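Local coordinates for protein octaprenyl Pyrophosphate Synthase (PDB 3TC1) that probably builds the forty-carbon prenyl chain of octaprenyl pyrophosphate by repeated condensation of isopentenyl pyrophosphate onto an allylic pyrophosphate, at residues Gln5-Ile17 and Leu56-Met68. Sequence-based numbering, arbitrary orientation.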
ATOM      1  N   GLN B   5      -0.239  -9.643  26.681  1.00 23.91           N
ATOM      2  CA  GLN B   5       0.484  -8.755  25.758  1.00 22.92           C
ATOM      3  C   GLN B   5      -0.146  -8.759  24.369  1.00 20.30           C
ATOM      4  O   GLN B   5      -0.236  -7.714  23.729  1.00 20.78           O
ATOM      5  CB  GLN B   5       1.976  -9.140  25.642  1.00 25.36           C
ATOM      6  CG  GLN B   5       2.748  -9.028  26.937  1.00 29.98           C
ATOM      7  CD  GLN B   5       4.154  -9.567  26.819  1.00 30.32           C
ATOM      8  OE1 GLN B   5       4.395 -10.539  26.109  1.00 33.10           O
ATOM      9  NE2 GLN B   5       5.088  -8.953  27.529  1.00 32.76           N
ATOM     10  N   LEU B   6      -0.584  -9.924  23.905  1.00 21.11           N
ATOM     11  CA  LEU B   6      -1.214 -10.017  22.590  1.00 21.67           C
ATOM     12  C   LEU B   6      -2.523  -9.238  22.606  1.00 23.19           C
ATOM     13  O   LEU B   6      -2.917  -8.625  21.610  1.00 23.03           O
ATOM     14  CB  LEU B   6      -1.481 -11.480  22.237  1.00 21.68           C
ATOM     15  CG  LEU B   6      -0.244 -12.340  21.978  1.00 20.75           C
ATOM     16  CD1 LEU B   6      -0.657 -13.778  21.745  1.00 24.02           C
ATOM     17  CD2 LEU B   6       0.510 -11.809  20.776  1.00 21.83           C
ATOM     18  N   LYS B   7      -3.183  -9.268  23.757  1.00 20.30           N
ATOM     19  CA  LYS B   7      -4.441  -8.573  23.953  1.00 22.24           C
ATOM     20  C   LYS B   7      -4.193  -7.064  23.898  1.00 20.59           C
ATOM     21  O   LYS B   7      -4.999  -6.311  23.355  1.00 18.22           O
ATOM     22  CB  LYS B   7      -5.020  -8.955  25.316  1.00 38.92           C
ATOM     23  CG  LYS B   7      -6.522  -9.084  25.340  1.00 43.60           C
ATOM     24  CD  LYS B   7      -7.192  -7.754  25.108  1.00 48.53           C
ATOM     25  CE  LYS B   7      -8.681  -7.941  24.891  1.00 51.82           C
ATOM     26  NZ  LYS B   7      -8.934  -8.811  23.706  1.00 53.65           N
ATOM     27  N   ALA B   8      -3.077  -6.631  24.475  1.00 21.42           N
ATOM     28  CA  ALA B   8      -2.728  -5.214  24.485  1.00 20.72           C
ATOM     29  C   ALA B   8      -2.388  -4.752  23.067  1.00 20.01           C
ATOM     30  O   ALA B   8      -2.656  -3.616  22.703  1.00 19.46           O
ATOM     31  CB  ALA B   8      -1.545  -4.968  25.425  1.00 23.25           C
ATOM     32  N   ILE B   9      -1.793  -5.639  22.274  1.00 18.42           N
ATOM     33  CA  ILE B   9      -1.440  -5.316  20.886  1.00 18.24           C
ATOM     34  C   ILE B   9      -2.722  -5.221  20.058  1.00 19.44           C
ATOM     35  O   ILE B   9      -2.869  -4.346  19.203  1.00 19.35           O
ATOM     36  CB  ILE B   9      -0.505  -6.400  20.297  1.00 20.06           C
ATOM     37  CG1 ILE B   9       0.842  -6.360  21.029  1.00 18.31           C
ATOM     38  CG2 ILE B   9      -0.311  -6.186  18.794  1.00 18.97           C
ATOM     39  CD1 ILE B   9       1.728  -7.553  20.757  1.00 13.91           C
ATOM     40  N   GLN B  10      -3.650  -6.129  20.326  1.00 19.97           N
ATOM     41  CA  GLN B  10      -4.939  -6.157  19.641  1.00 21.30           C
ATOM     42  C   GLN B  10      -5.647  -4.822  19.904  1.00 20.99           C
ATOM     43  O   GLN B  10      -6.225  -4.210  18.997  1.00 19.94           O
ATOM     44  CB  GLN B  10      -5.767  -7.320  20.192  1.00 41.22           C
ATOM     45  CG  GLN B  10      -7.146  -7.496  19.590  1.00 48.08           C
ATOM     46  CD  GLN B  10      -7.926  -8.614  20.270  1.00 52.37           C
ATOM     47  OE1 GLN B  10      -7.463  -9.754  20.347  1.00 54.39           O
ATOM     48  NE2 GLN B  10      -9.117  -8.290  20.765  1.00 54.56           N
ATOM     49  N   ASN B  11      -5.596  -4.367  21.152  1.00 16.17           N
ATOM     50  CA  ASN B  11      -6.229  -3.109  21.515  1.00 17.60           C
ATOM     51  C   ASN B  11      -5.511  -1.884  20.942  1.00 16.87           C
ATOM     52  O   ASN B  11      -6.151  -0.868  20.655  1.00 16.98           O
ATOM     53  CB  ASN B  11      -6.356  -3.004  23.037  1.00 27.36           C
ATOM     54  CG  ASN B  11      -7.388  -3.973  23.596  1.00 30.95           C
ATOM     55  OD1 ASN B  11      -8.422  -4.218  22.971  1.00 33.94           O
ATOM     56  ND2 ASN B  11      -7.119  -4.517  24.776  1.00 32.82           N
ATOM     57  N   LYS B  12      -4.196  -1.970  20.771  1.00 17.76           N
ATOM     58  CA  LYS B  12      -3.440  -0.858  20.193  1.00 19.21           C
ATOM     59  C   LYS B  12      -3.839  -0.679  18.731  1.00 18.78           C
ATOM     60  O   LYS B  12      -3.986   0.447  18.246  1.00 18.36           O
ATOM     61  CB  LYS B  12      -1.931  -1.111  20.280  1.00 23.41           C
ATOM     62  CG  LYS B  12      -1.317  -0.767  21.627  1.00 29.46           C
ATOM     63  CD  LYS B  12       0.201  -0.927  21.607  1.00 32.22           C
ATOM     64  CE  LYS B  12       0.837  -0.374  22.878  1.00 34.13           C
ATOM     65  NZ  LYS B  12       0.628   1.100  23.003  1.00 34.23           N
ATOM     66  N   ILE B  13      -4.003  -1.796  18.029  1.00 15.47           N
ATOM     67  CA  ILE B  13      -4.415  -1.766  16.631  1.00 16.89           C
ATOM     68  C   ILE B  13      -5.767  -1.060  16.531  1.00 16.98           C
ATOM     69  O   ILE B  13      -5.972  -0.203  15.669  1.00 15.86           O
ATOM     70  CB  ILE B  13      -4.556  -3.192  16.056  1.00 19.30           C
ATOM     71  CG1 ILE B  13      -3.198  -3.891  16.047  1.00 20.23           C
ATOM     72  CG2 ILE B  13      -5.124  -3.134  14.644  1.00 21.62           C
ATOM     73  CD1 ILE B  13      -3.263  -5.362  15.638  1.00 22.52           C
ATOM     74  N   ALA B  14      -6.687  -1.423  17.422  1.00 20.81           N
ATOM     75  CA  ALA B  14      -8.019  -0.825  17.437  1.00 21.92           C
ATOM     76  C   ALA B  14      -7.942   0.672  17.729  1.00 22.45           C
ATOM     77  O   ALA B  14      -8.684   1.464  17.154  1.00 23.24           O
ATOM     78  CB  ALA B  14      -8.896  -1.516  18.476  1.00 20.94           C
ATOM     79  N   SER B  15      -7.050   1.055  18.635  1.00 21.70           N
ATOM     80  CA  SER B  15      -6.887   2.459  18.977  1.00 22.30           C
ATOM     81  C   SER B  15      -6.332   3.246  17.794  1.00 21.71           C
ATOM     82  O   SER B  15      -6.780   4.359  17.515  1.00 23.09           O
ATOM     83  CB  SER B  15      -5.948   2.606  20.176  1.00 32.10           C
ATOM     84  OG  SER B  15      -6.507   2.001  21.327  1.00 39.60           O
ATOM     85  N   TRP B  16      -5.354   2.668  17.103  1.00 18.14           N
ATOM     86  CA  TRP B  16      -4.746   3.327  15.953  1.00 18.36           C
ATOM     87  C   TRP B  16      -5.757   3.507  14.818  1.00 18.54           C
ATOM     88  O   TRP B  16      -5.719   4.507  14.099  1.00 16.85           O
ATOM     89  CB  TRP B  16      -3.524   2.528  15.473  1.00 19.95           C
ATOM     90  CG  TRP B  16      -2.318   2.660  16.382  1.00 16.50           C
ATOM     91  CD1 TRP B  16      -2.265   3.303  17.589  1.00 19.66           C
ATOM     92  CD2 TRP B  16      -1.000   2.151  16.143  1.00 17.20           C
ATOM     93  NE1 TRP B  16      -0.993   3.228  18.114  1.00 19.13           N
ATOM     94  CE2 TRP B  16      -0.198   2.527  17.247  1.00 19.20           C
ATOM     95  CE3 TRP B  16      -0.416   1.418  15.103  1.00 16.51           C
ATOM     96  CZ2 TRP B  16       1.159   2.191  17.341  1.00 18.52           C
ATOM     97  CZ3 TRP B  16       0.941   1.085  15.196  1.00 16.10           C
ATOM     98  CH2 TRP B  16       1.707   1.473  16.309  1.00 16.75           C
ATOM     99  N   ILE B  17      -6.661   2.543  14.655  1.00 21.16           N
ATOM    100  CA  ILE B  17      -7.683   2.654  13.615  1.00 20.74           C
ATOM    101  C   ILE B  17      -8.638   3.784  13.994  1.00 19.74           C
ATOM    102  O   ILE B  17      -9.043   4.571  13.144  1.00 21.02           O
ATOM    103  CB  ILE B  17      -8.487   1.335  13.447  1.00 20.79           C
ATOM    104  CG1 ILE B  17      -7.607   0.278  12.786  1.00 19.84           C
ATOM    105  CG2 ILE B  17      -9.737   1.574  12.591  1.00 21.49           C
ATOM    106  CD1 ILE B  17      -7.125   0.658  11.402  1.00 19.91           C
ATOM    107  N   LEU B  56       8.757  -1.379  27.276  1.00 17.36           N
ATOM    108  CA  LEU B  56       7.745  -2.390  26.985  1.00 19.81           C
ATOM    109  C   LEU B  56       6.657  -1.825  26.067  1.00 20.53           C
ATOM    110  O   LEU B  56       6.204  -2.498  25.141  1.00 19.39           O
ATOM    111  CB  LEU B  56       7.110  -2.886  28.285  1.00 26.48           C
ATOM    112  CG  LEU B  56       5.944  -3.870  28.164  1.00 27.52           C
ATOM    113  CD1 LEU B  56       6.385  -5.117  27.402  1.00 29.50           C
ATOM    114  CD2 LEU B  56       5.460  -4.240  29.561  1.00 29.93           C
ATOM    115  N   ASP B  57       6.239  -0.591  26.328  1.00 23.57           N
ATOM    116  CA  ASP B  57       5.220   0.039  25.500  1.00 25.10           C
ATOM    117  C   ASP B  57       5.754   0.216  24.077  1.00 24.64           C
ATOM    118  O   ASP B  57       5.032  -0.014  23.109  1.00 25.52           O
ATOM    119  CB  ASP B  57       4.811   1.392  26.082  1.00 28.34           C
ATOM    120  CG  ASP B  57       3.706   2.059  25.280  1.00 33.10           C
ATOM    121  OD1 ASP B  57       2.597   1.488  25.183  1.00 33.38           O
ATOM    122  OD2 ASP B  57       3.952   3.155  24.739  1.00 35.12           O
ATOM    123  N   LYS B  58       7.015   0.629  23.952  1.00 20.02           N
ATOM    124  CA  LYS B  58       7.632   0.803  22.638  1.00 19.56           C
ATOM    125  C   LYS B  58       7.646  -0.537  21.910  1.00 18.11           C
ATOM    126  O   LYS B  58       7.435  -0.599  20.703  1.00 16.70           O
ATOM    127  CB  LYS B  58       9.079   1.293  22.761  1.00 26.67           C
ATOM    128  CG  LYS B  58       9.272   2.770  23.063  1.00 29.79           C
ATOM    129  CD  LYS B  58      10.762   3.106  22.949  1.00 33.06           C
ATOM    130  CE  LYS B  58      11.052   4.601  23.034  1.00 35.30           C
ATOM    131  NZ  LYS B  58      11.096   5.109  24.429  1.00 38.20           N
ATOM    132  N   ALA B  59       7.913  -1.606  22.655  1.00 16.19           N
ATOM    133  CA  ALA B  59       7.959  -2.945  22.083  1.00 15.54           C
ATOM    134  C   ALA B  59       6.571  -3.364  21.599  1.00 16.73           C
ATOM    135  O   ALA B  59       6.427  -3.965  20.535  1.00 15.54           O
ATOM    136  CB  ALA B  59       8.480  -3.930  23.108  1.00 14.72           C
ATOM    137  N   LEU B  60       5.547  -3.048  22.381  1.00 19.53           N
ATOM    138  CA  LEU B  60       4.190  -3.385  21.985  1.00 20.89           C
ATOM    139  C   LEU B  60       3.836  -2.574  20.736  1.00 21.15           C
ATOM    140  O   LEU B  60       3.128  -3.061  19.851  1.00 20.38           O
ATOM    141  CB  LEU B  60       3.218  -3.085  23.126  1.00 21.07           C
ATOM    142  CG  LEU B  60       3.491  -3.923  24.382  1.00 22.86           C
ATOM    143  CD1 LEU B  60       2.536  -3.522  25.495  1.00 25.50           C
ATOM    144  CD2 LEU B  60       3.348  -5.399  24.058  1.00 20.71           C
ATOM    145  N   ASN B  61       4.336  -1.340  20.663  1.00 17.12           N
ATOM    146  CA  ASN B  61       4.078  -0.500  19.495  1.00 17.47           C
ATOM    147  C   ASN B  61       4.717  -1.127  18.269  1.00 15.34           C
ATOM    148  O   ASN B  61       4.138  -1.113  17.182  1.00 14.08           O
ATOM    149  CB  ASN B  61       4.643   0.915  19.681  1.00 17.30           C
ATOM    150  CG  ASN B  61       3.783   1.771  20.579  1.00 21.00           C
ATOM    151  OD1 ASN B  61       2.655   1.410  20.897  1.00 22.99           O
ATOM    152  ND2 ASN B  61       4.308   2.926  20.986  1.00 21.29           N
ATOM    153  N   LEU B  62       5.919  -1.667  18.441  1.00 14.12           N
ATOM    154  CA  LEU B  62       6.623  -2.305  17.336  1.00 14.43           C
ATOM    155  C   LEU B  62       5.851  -3.519  16.834  1.00 16.21           C
ATOM    156  O   LEU B  62       5.758  -3.753  15.621  1.00 15.81           O
ATOM    157  CB  LEU B  62       8.029  -2.734  17.769  1.00 13.61           C
ATOM    158  CG  LEU B  62       8.900  -3.331  16.654  1.00 15.36           C
ATOM    159  CD1 LEU B  62       9.079  -2.307  15.548  1.00 17.41           C
ATOM    160  CD2 LEU B  62      10.268  -3.731  17.209  1.00 16.38           C
ATOM    161  N   CYS B  63       5.315  -4.302  17.768  1.00 18.10           N
ATOM    162  CA  CYS B  63       4.538  -5.488  17.416  1.00 17.01           C
ATOM    163  C   CYS B  63       3.270  -5.061  16.679  1.00 17.13           C
ATOM    164  O   CYS B  63       2.818  -5.730  15.753  1.00 15.53           O
ATOM    165  CB  CYS B  63       4.154  -6.274  18.673  1.00 18.05           C
ATOM    166  SG  CYS B  63       5.528  -7.124  19.493  1.00 20.62           S
ATOM    167  N   THR B  64       2.700  -3.939  17.097  1.00 15.41           N
ATOM    168  CA  THR B  64       1.490  -3.433  16.471  1.00 15.78           C
ATOM    169  C   THR B  64       1.785  -3.063  15.018  1.00 15.21           C
ATOM    170  O   THR B  64       1.011  -3.388  14.119  1.00 15.80           O
ATOM    171  CB  THR B  64       0.950  -2.211  17.238  1.00 17.66           C
ATOM    172  OG1 THR B  64       0.688  -2.590  18.594  1.00 18.89           O
ATOM    173  CG2 THR B  64      -0.344  -1.709  16.607  1.00 18.65           C
ATOM    174  N   ILE B  65       2.911  -2.389  14.799  1.00 15.81           N
ATOM    175  CA  ILE B  65       3.344  -1.994  13.463  1.00 15.04           C
ATOM    176  C   ILE B  65       3.511  -3.239  12.588  1.00 16.39           C
ATOM    177  O   ILE B  65       3.039  -3.282  11.451  1.00 15.57           O
ATOM    178  CB  ILE B  65       4.699  -1.235  13.529  1.00 12.05           C
ATOM    179  CG1 ILE B  65       4.486   0.150  14.145  1.00 10.93           C
ATOM    180  CG2 ILE B  65       5.325  -1.128  12.139  1.00 11.61           C
ATOM    181  CD1 ILE B  65       5.787   0.867  14.496  1.00 13.08           C
ATOM    182  N   VAL B  66       4.181  -4.253  13.125  1.00 10.43           N
ATOM    183  CA  VAL B  66       4.392  -5.486  12.376  1.00 10.69           C
ATOM    184  C   VAL B  66       3.086  -6.210  12.025  1.00 10.95           C
ATOM    185  O   VAL B  66       2.929  -6.701  10.906  1.00 10.31           O
ATOM    186  CB  VAL B  66       5.328  -6.444  13.148  1.00 15.48           C
ATOM    187  CG1 VAL B  66       5.298  -7.838  12.527  1.00 14.46           C
ATOM    188  CG2 VAL B  66       6.760  -5.896  13.116  1.00 15.58           C
ATOM    189  N   GLU B  67       2.152  -6.281  12.965  1.00 13.23           N
ATOM    190  CA  GLU B  67       0.883  -6.957  12.694  1.00 15.06           C
ATOM    191  C   GLU B  67       0.041  -6.180  11.672  1.00 16.32           C
ATOM    192  O   GLU B  67      -0.678  -6.774  10.866  1.00 15.64           O
ATOM    193  CB  GLU B  67       0.079  -7.143  13.987  1.00 15.76           C
ATOM    194  CG  GLU B  67       0.730  -8.060  15.040  1.00 18.83           C
ATOM    195  CD  GLU B  67       1.010  -9.480  14.536  1.00 21.46           C
ATOM    196  OE1 GLU B  67       0.509  -9.861  13.458  1.00 22.04           O
ATOM    197  OE2 GLU B  67       1.733 -10.226  15.234  1.00 23.24           O
ATOM    198  N   MET B  68       0.126  -4.851  11.702  1.00 14.84           N
ATOM    199  CA  MET B  68      -0.643  -4.048  10.755  1.00 17.65           C
ATOM    200  C   MET B  68      -0.090  -4.196   9.347  1.00 16.82           C
ATOM    201  O   MET B  68      -0.843  -4.203   8.372  1.00 18.33           O
ATOM    202  CB  MET B  68      -0.672  -2.582  11.195  1.00 18.45           C
ATOM    203  CG  MET B  68      -1.586  -2.386  12.388  1.00 21.11           C
ATOM    204  SD  MET B  68      -1.812  -0.693  12.893  1.00 23.38           S
ATOM    205  CE  MET B  68      -2.836  -0.070  11.568  1.00 23.58           C
TER
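W16 and T64 meet where the helical segments 5-17 and 56-68 cross at -66°, their axes 9.1 Å apart at closest approach. The methyl CG2 of T64 lies over one face of the indole in a CH-pi contact, 3.6 Å from the centroid of its six-membered ring. I65 CG1 lies in the ring plane, and M68 SD sits 3.4 Å from W16 CE3, a Met-aromatic contact at the edge. T64 has CG2 anti to its own backbone N (chi1 -58° for OG1), which turns the methyl to the ring and the hydroxyl back to its own helix. There OG1 donates to L60 O, 2.8 Å away, and shares that carbonyl with T64 N from the opposite face. K12 runs across T64 at about a right angle, with its aliphatic part against OG1 and the L60 side chain. Its chain is extended until the bend at chi4 (-64°), which brings NZ up to both N61 OD1 and D57 OD1. NZ donates to N61 OD1 at 2.9 Å, tilted from the carbonyl plane. It forms a salt bridge with D57 OD1 at 3.0 Å, met on the syn side but somewhat out of the carboxylate plane. I9 fits as a knob among L60, C63, T64 and E67, and its CD1 presses tightly on C63 CB at 3.4 Å. L60 returns the fit among Q5, A8, I9 and K12. The contact lays the N-terminal helix 3-18 across helix 53-80 of the all-helical prenyl synthase fold. Helix 38-44 borders it at I9 and C63, where S40 OG also hydrogen-bonds E67 OE2. Helix 92-116 closes the W16 and M68 end, with K111 making a cation-pi contact to the indole.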